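Alpha-galacturonidase (Bacillus subtilis, PDB 3FEF) hydrolyses alpha-1,4-linked galacturonosides such as di-galacturonate, releasing alpha-D-galacturonate with the help of NAD+ and manganese. Local coordinates at residues C169-G174 with I204-W209; V199-I204 with E363-I368. All coordinates share one frame; numbering follows the deposited sequence.

Overall arrangement
Interaction 1 builds the metal site at the seam between the Rossmann-type family 4 region and the C-terminal region, and interaction 2 lies about 9 Å away, centre to centre, wholly within the latter. Their segments alternate along the chain: 169-174 leads into helix 171-187, then come strand 197-202, the turn at 204-207 and strand 207-215, and much later strand 361-369. I204 belongs to both contacts. Strands 197-202 and 207-215 are antiparallel neighbours in one sheet, and W209 N lies 2.7 Å from L202 O, a probable hydrogen bond. E363 of interaction 2 packs against N205 and T208, so strand 361-369 backs the metal-binding turn.

Interaction 1 of 2, residues C169-G174 with I204-W209; sequences CHEVFG and INHFTW. With MG (magnesium ion), chain G.
A magnesium ion joins the two segments, taking C169 SG at 2.6 Å from one and H206 NE2 at 2.3 Å from the other, and three waters complete the ligands found. Water 1 stands almost directly across the ion from H206 NE2, at about 174°, and waters 2 and 3 lie roughly across from each other. The five ligands found form a distorted square pyramid with the sulfur at its apex. C169 delivers it with SG anti to the backbone N, and the N-H of E171 points into the same sulfur at 3.4 Å and 168°, a contact that, with the metal, would probably favour the thiolate form. An alanine here would remove one of the two protein ligands and the acceptor for E171 N, and would probably weaken metal binding. Water 2 donates to E171 OE2 (2.8 Å), which places a carboxylate in the second shell, while water 1 accepts from H170 N. This is the metal centre of a family 4 glycoside hydrolase, where manganese supports activity, set between the NAD-binding Rossmann region and the C-terminal region; adjacent H170 is the probable proton donor, by similarity. E171 bends at chi2, which sets its CG 3.7 Å from H206 CD2, and its carboxylate plane is turned 77° from the imidazole. H206 sits inside the type II turn from I204 to F207, closed by F207 N to I204 O at 2.8 Å. Its ring is held from behind by ND1 bonded to T110 OG1 and stacks with H272, and the side chain of N205 lies over one face. E171 OE1 is anchored by the N-H of G269. Farther out, V172 CG2 approaches T208 OG1 obliquely at 3.9 Å, that hydroxyl being bonded to A267 O.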
loop_
_atom_site.group_PDB
_atom_site.type_symbol
_atom_site.label_atom_id
_atom_site.label_comp_id
_atom_site.label_asym_id
_atom_site.label_seq_id
_atom_site.Cartn_x
_atom_site.Cartn_y
_atom_site.Cartn_z
ATOM N N CYS A 169 26.470 4.174 -10.429
ATOM C CA CYS A 169 27.510 4.477 -9.467
ATOM C C CYS A 169 28.427 3.266 -9.399
ATOM O O CYS A 169 27.985 2.139 -9.630
ATOM C CB CYS A 169 26.894 4.730 -8.096
ATOM S SG CYS A 169 28.121 5.038 -6.812
ATOM N N HIS A 170 29.701 3.491 -9.087
ATOM C CA HIS A 170 30.670 2.404 -9.084
ATOM C C HIS A 170 31.093 2.007 -7.667
ATOM O O HIS A 170 31.957 1.165 -7.511
ATOM C CB HIS A 170 31.902 2.759 -9.914
ATOM C CG HIS A 170 32.656 3.941 -9.387
ATOM N ND1 HIS A 170 33.024 5.008 -10.180
ATOM C CD2 HIS A 170 33.075 4.242 -8.134
ATOM C CE1 HIS A 170 33.656 5.904 -9.443
ATOM N NE2 HIS A 170 33.705 5.461 -8.199
ATOM N N GLU A 171 30.474 2.582 -6.640
ATOM C CA GLU A 171 30.894 2.270 -5.281
ATOM C C GLU A 171 30.762 0.782 -4.953
ATOM O O GLU A 171 31.648 0.196 -4.335
ATOM C CB GLU A 171 30.124 3.113 -4.261
ATOM C CG GLU A 171 30.673 4.527 -4.121
ATOM C CD GLU A 171 32.193 4.547 -3.986
ATOM O OE1 GLU A 171 32.716 4.139 -2.927
ATOM O OE2 GLU A 171 32.862 4.963 -4.948
ATOM N N VAL A 172 29.660 0.162 -5.365
ATOM C CA VAL A 172 29.458 -1.230 -5.036
ATOM C C VAL A 172 30.576 -2.100 -5.648
ATOM O O VAL A 172 30.950 -3.117 -5.077
ATOM C CB VAL A 172 28.072 -1.722 -5.463
ATOM C CG1 VAL A 172 27.929 -3.203 -5.170
ATOM C CG2 VAL A 172 26.959 -0.914 -4.758
ATOM N N PHE A 173 31.132 -1.691 -6.789
ATOM C CA PHE A 173 32.195 -2.493 -7.398
ATOM C C PHE A 173 33.388 -2.620 -6.467
ATOM O O PHE A 173 34.026 -3.674 -6.403
ATOM C CB PHE A 173 32.618 -1.936 -8.768
ATOM C CG PHE A 173 31.476 -1.776 -9.729
ATOM C CD1 PHE A 173 30.352 -2.592 -9.633
ATOM C CD2 PHE A 173 31.518 -0.802 -10.724
ATOM C CE1 PHE A 173 29.282 -2.434 -10.498
ATOM C CE2 PHE A 173 30.458 -0.634 -11.600
ATOM C CZ PHE A 173 29.331 -1.452 -11.489
ATOM N N GLY A 174 33.682 -1.548 -5.734
ATOM C CA GLY A 174 34.824 -1.533 -4.816
ATOM C C GLY A 174 34.644 -2.482 -3.647
ATOM O O GLY A 174 35.611 -3.017 -3.114
ATOM N N ILE A 204 20.333 3.376 -0.621
ATOM C CA ILE A 204 20.273 4.540 -1.479
ATOM C C ILE A 204 21.731 4.796 -1.850
ATOM O O ILE A 204 22.640 4.303 -1.167
ATOM C CB ILE A 204 19.699 5.746 -0.735
ATOM C CG1 ILE A 204 20.504 6.011 0.534
ATOM C CG2 ILE A 204 18.221 5.509 -0.380
ATOM C CD1 ILE A 204 19.923 7.144 1.412
ATOM N N ASN A 205 21.956 5.547 -2.920
ATOM C CA ASN A 205 23.313 5.786 -3.426
ATOM C C ASN A 205 24.317 6.249 -2.352
ATOM O O ASN A 205 24.015 7.121 -1.537
ATOM C CB ASN A 205 23.264 6.797 -4.589
ATOM C CG ASN A 205 24.614 6.948 -5.287
ATOM O OD1 ASN A 205 25.188 5.977 -5.827
ATOM N ND2 ASN A 205 25.141 8.148 -5.246
ATOM N N HIS A 206 25.512 5.665 -2.362
ATOM C CA HIS A 206 26.550 5.920 -1.342
ATOM C C HIS A 206 26.212 5.421 0.056
ATOM O O HIS A 206 27.005 5.587 0.981
ATOM C CB HIS A 206 26.959 7.408 -1.297
ATOM C CG HIS A 206 27.623 7.879 -2.552
ATOM N ND1 HIS A 206 27.664 9.200 -2.929
ATOM C CD2 HIS A 206 28.227 7.186 -3.548
ATOM C CE1 HIS A 206 28.301 9.308 -4.083
ATOM N NE2 HIS A 206 28.658 8.098 -4.476
ATOM N N PHE A 207 25.037 4.822 0.209
ATOM C CA PHE A 207 24.615 4.239 1.485
ATOM C C PHE A 207 23.926 2.903 1.162
ATOM O O PHE A 207 22.758 2.688 1.492
ATOM C CB PHE A 207 23.653 5.182 2.209
ATOM C CG PHE A 207 23.467 4.869 3.687
ATOM C CD1 PHE A 207 24.564 4.834 4.554
ATOM C CD2 PHE A 207 22.198 4.631 4.204
ATOM C CE1 PHE A 207 24.395 4.556 5.917
ATOM C CE2 PHE A 207 22.023 4.348 5.552
ATOM C CZ PHE A 207 23.132 4.315 6.413
ATOM N N THR A 208 24.679 2.041 0.477
ATOM C CA THR A 208 24.247 0.742 0.022
ATOM C C THR A 208 24.778 -0.367 0.924
ATOM O O THR A 208 25.857 -0.247 1.512
ATOM C CB THR A 208 24.782 0.466 -1.398
ATOM O OG1 THR A 208 26.105 1.006 -1.494
ATOM C CG2 THR A 208 23.909 1.133 -2.448
ATOM N N TRP A 209 24.020 -1.459 1.012
ATOM C CA TRP A 209 24.333 -2.525 1.940
ATOM C C TRP A 209 24.151 -3.874 1.279
ATOM O O TRP A 209 23.248 -4.077 0.456
ATOM C CB TRP A 209 23.426 -2.422 3.176
ATOM C CG TRP A 209 23.662 -1.131 3.903
ATOM C CD1 TRP A 209 23.235 0.113 3.529
ATOM C CD2 TRP A 209 24.405 -0.957 5.117
ATOM N NE1 TRP A 209 23.671 1.050 4.437
ATOM C CE2 TRP A 209 24.386 0.420 5.423
ATOM C CE3 TRP A 209 25.086 -1.833 5.972
ATOM C CZ2 TRP A 209 25.025 0.945 6.546
ATOM C CZ3 TRP A 209 25.720 -1.313 7.093
ATOM C CH2 TRP A 209 25.687 0.059 7.372
HETATM MG MG MG G . 29.251 7.337 -6.565
HETATM O O HOH W 1 30.044 6.749 -8.723
HETATM O O HOH W 2 31.552 7.017 -6.282
HETATM O O HOH W 3 27.256 8.344 -7.259
#

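Interaction 2 of 2, residues V199-I204 with E363-I368; sequences VNVLGI and ETNAFI
Strands 199-202 and 363-368 approach to 5.1 Å between axes but run at 132° to each other, so they meet over a few residues near L202 and G203 and then splay apart. E363 N gives the one clear backbone bond across the gap, to G203 O at 2.9 Å, with the donor well out of the carbonyl plane. Next to it two CA-H groups face carbonyl oxygens: L202 CA is 3.2 Å from E363 O, and T364 CA is 3.4 Å from V201 O. The chain turns a corner at G203, where a side chain would collide with the carbonyl oxygen of L202. Where the main chains diverge, N365 spans the opening. Its CG is anti to the carbonyl carbon (chi1 -74°), and ND2 donates to V199 O at 3.0 Å, nearly along the C=O axis and close to the amide plane, although bent at the hydrogen to 139°. Water 5 accepts from N365 N and donates to V201 O, a water bridge filling the place of a direct strand bond. Thus an edge of the sheet formed by 197-202 and 207-215 joins the three-stranded antiparallel sheet through its middle strand, 361-369, inside the C-terminal region. The V201 side chain crosses that of N365 at about a right angle, with V201 CG1 3.8 Å from N365 OD1. On the side where L202 and T364 project, T364 CG2 reaches L202 CB at 4.1 Å, while T364 OG1 donates back to N365 O at 2.9 Å. The extended E363 side chain leads the other way, its carboxylate gripped by N344 and N346, near C169 of the metal site. Water 4 links N365 ND2 to N200 OD1, an oxygen that also accepts from Q374 of a second subunit.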
loop_
_atom_site.group_PDB
_atom_site.type_symbol
_atom_site.label_atom_id
_atom_site.label_comp_id
_atom_site.label_asym_id
_atom_site.label_seq_id
_atom_site.Cartn_x
_atom_site.Cartn_y
_atom_site.Cartn_z
ATOM N N VAL A 199 26.228 -10.429 -5.118
ATOM C CA VAL A 199 25.789 -9.801 -3.899
ATOM C C VAL A 199 24.334 -9.369 -4.010
ATOM O O VAL A 199 23.859 -8.998 -5.094
ATOM C CB VAL A 199 26.714 -8.594 -3.524
ATOM C CG1 VAL A 199 28.133 -9.067 -3.227
ATOM C CG2 VAL A 199 26.719 -7.535 -4.623
ATOM N N ASN A 200 23.619 -9.427 -2.893
ATOM C CA ASN A 200 22.318 -8.800 -2.814
ATOM C C ASN A 200 22.487 -7.439 -2.173
ATOM O O ASN A 200 22.645 -7.325 -0.955
ATOM C CB ASN A 200 21.319 -9.647 -2.021
ATOM C CG ASN A 200 19.922 -9.034 -2.012
ATOM O OD1 ASN A 200 19.338 -8.819 -3.059
ATOM N ND2 ASN A 200 19.394 -8.736 -0.834
ATOM N N VAL A 201 22.453 -6.401 -3.003
ATOM C CA VAL A 201 22.781 -5.056 -2.561
ATOM C C VAL A 201 21.561 -4.118 -2.611
ATOM O O VAL A 201 20.733 -4.193 -3.528
ATOM C CB VAL A 201 23.922 -4.501 -3.417
ATOM C CG1 VAL A 201 23.471 -4.351 -4.854
ATOM C CG2 VAL A 201 24.450 -3.173 -2.847
ATOM N N LEU A 202 21.454 -3.241 -1.619
ATOM C CA LEU A 202 20.273 -2.411 -1.477
ATOM C C LEU A 202 20.520 -1.210 -0.574
ATOM O O LEU A 202 21.395 -1.232 0.298
ATOM C CB LEU A 202 19.072 -3.243 -1.006
ATOM C CG LEU A 202 19.067 -3.903 0.394
ATOM C CD1 LEU A 202 17.636 -4.175 0.855
ATOM C CD2 LEU A 202 19.858 -5.212 0.412
ATOM N N GLY A 203 19.752 -0.147 -0.793
ATOM C CA GLY A 203 19.942 1.081 -0.037
ATOM C C GLY A 203 19.666 2.284 -0.914
ATOM O O GLY A 203 18.836 2.241 -1.818
ATOM N N ILE A 204 20.333 3.376 -0.621
ATOM C CA ILE A 204 20.273 4.540 -1.479
ATOM C C ILE A 204 21.731 4.796 -1.850
ATOM O O ILE A 204 22.640 4.303 -1.167
ATOM C CB ILE A 204 19.699 5.746 -0.735
ATOM C CG1 ILE A 204 20.504 6.011 0.534
ATOM C CG2 ILE A 204 18.221 5.509 -0.380
ATOM C CD1 ILE A 204 19.923 7.144 1.412
ATOM N N GLU A 363 18.911 2.159 -4.723
ATOM C CA GLU A 363 19.874 1.362 -5.466
ATOM C C GLU A 363 19.709 -0.130 -5.156
ATOM O O GLU A 363 19.831 -0.531 -4.000
ATOM C CB GLU A 363 21.317 1.833 -5.119
ATOM C CG GLU A 363 22.454 1.199 -5.971
ATOM C CD GLU A 363 23.760 2.021 -5.970
ATOM O OE1 GLU A 363 23.755 3.205 -5.543
ATOM O OE2 GLU A 363 24.801 1.489 -6.434
ATOM N N THR A 364 19.402 -0.933 -6.186
ATOM C CA THR A 364 19.367 -2.403 -6.087
ATOM C C THR A 364 19.874 -2.997 -7.386
ATOM O O THR A 364 20.115 -2.274 -8.361
ATOM C CB THR A 364 17.938 -2.982 -5.891
ATOM O OG1 THR A 364 17.135 -2.652 -7.027
ATOM C CG2 THR A 364 17.274 -2.439 -4.633
ATOM N N ASN A 365 20.041 -4.316 -7.396
ATOM C CA ASN A 365 20.189 -5.029 -8.653
ATOM C C ASN A 365 18.962 -4.860 -9.524
ATOM O O ASN A 365 17.846 -4.674 -9.018
ATOM C CB ASN A 365 20.456 -6.508 -8.408
ATOM C CG ASN A 365 21.865 -6.749 -7.928
ATOM O OD1 ASN A 365 22.780 -5.982 -8.254
ATOM N ND2 ASN A 365 22.049 -7.775 -7.129
ATOM N N ALA A 366 19.179 -4.903 -10.837
ATOM C CA ALA A 366 18.106 -4.814 -11.798
ATOM C C ALA A 366 18.470 -5.693 -12.988
ATOM O O ALA A 366 19.645 -5.890 -13.291
ATOM C CB ALA A 366 17.893 -3.380 -12.225
ATOM N N PHE A 367 17.448 -6.263 -13.615
ATOM C CA PHE A 367 17.605 -7.130 -14.771
ATOM C C PHE A 367 17.486 -6.215 -15.968
ATOM O O PHE A 367 16.523 -5.453 -16.083
ATOM C CB PHE A 367 16.484 -8.179 -14.829
ATOM C CG PHE A 367 16.523 -9.047 -16.084
ATOM C CD1 PHE A 367 17.670 -9.754 -16.416
ATOM C CD2 PHE A 367 15.412 -9.166 -16.907
ATOM C CE1 PHE A 367 17.723 -10.566 -17.567
ATOM C CE2 PHE A 367 15.460 -9.970 -18.065
ATOM C CZ PHE A 367 16.620 -10.669 -18.390
ATOM N N ILE A 368 18.469 -6.260 -16.846
ATOM C CA ILE A 368 18.472 -5.327 -17.937
ATOM C C ILE A 368 18.522 -6.107 -19.210
ATOM O O ILE A 368 19.346 -6.997 -19.376
ATOM C CB ILE A 368 19.654 -4.342 -17.857
ATOM C CG1 ILE A 368 19.710 -3.700 -16.465
ATOM C CG2 ILE A 368 19.529 -3.287 -18.942
ATOM C CD1 ILE A 368 20.808 -2.664 -16.314
HETATM O O HOH W 4 19.826 -9.207 -5.860
HETATM O O HOH W 5 20.007 -5.933 -5.168
#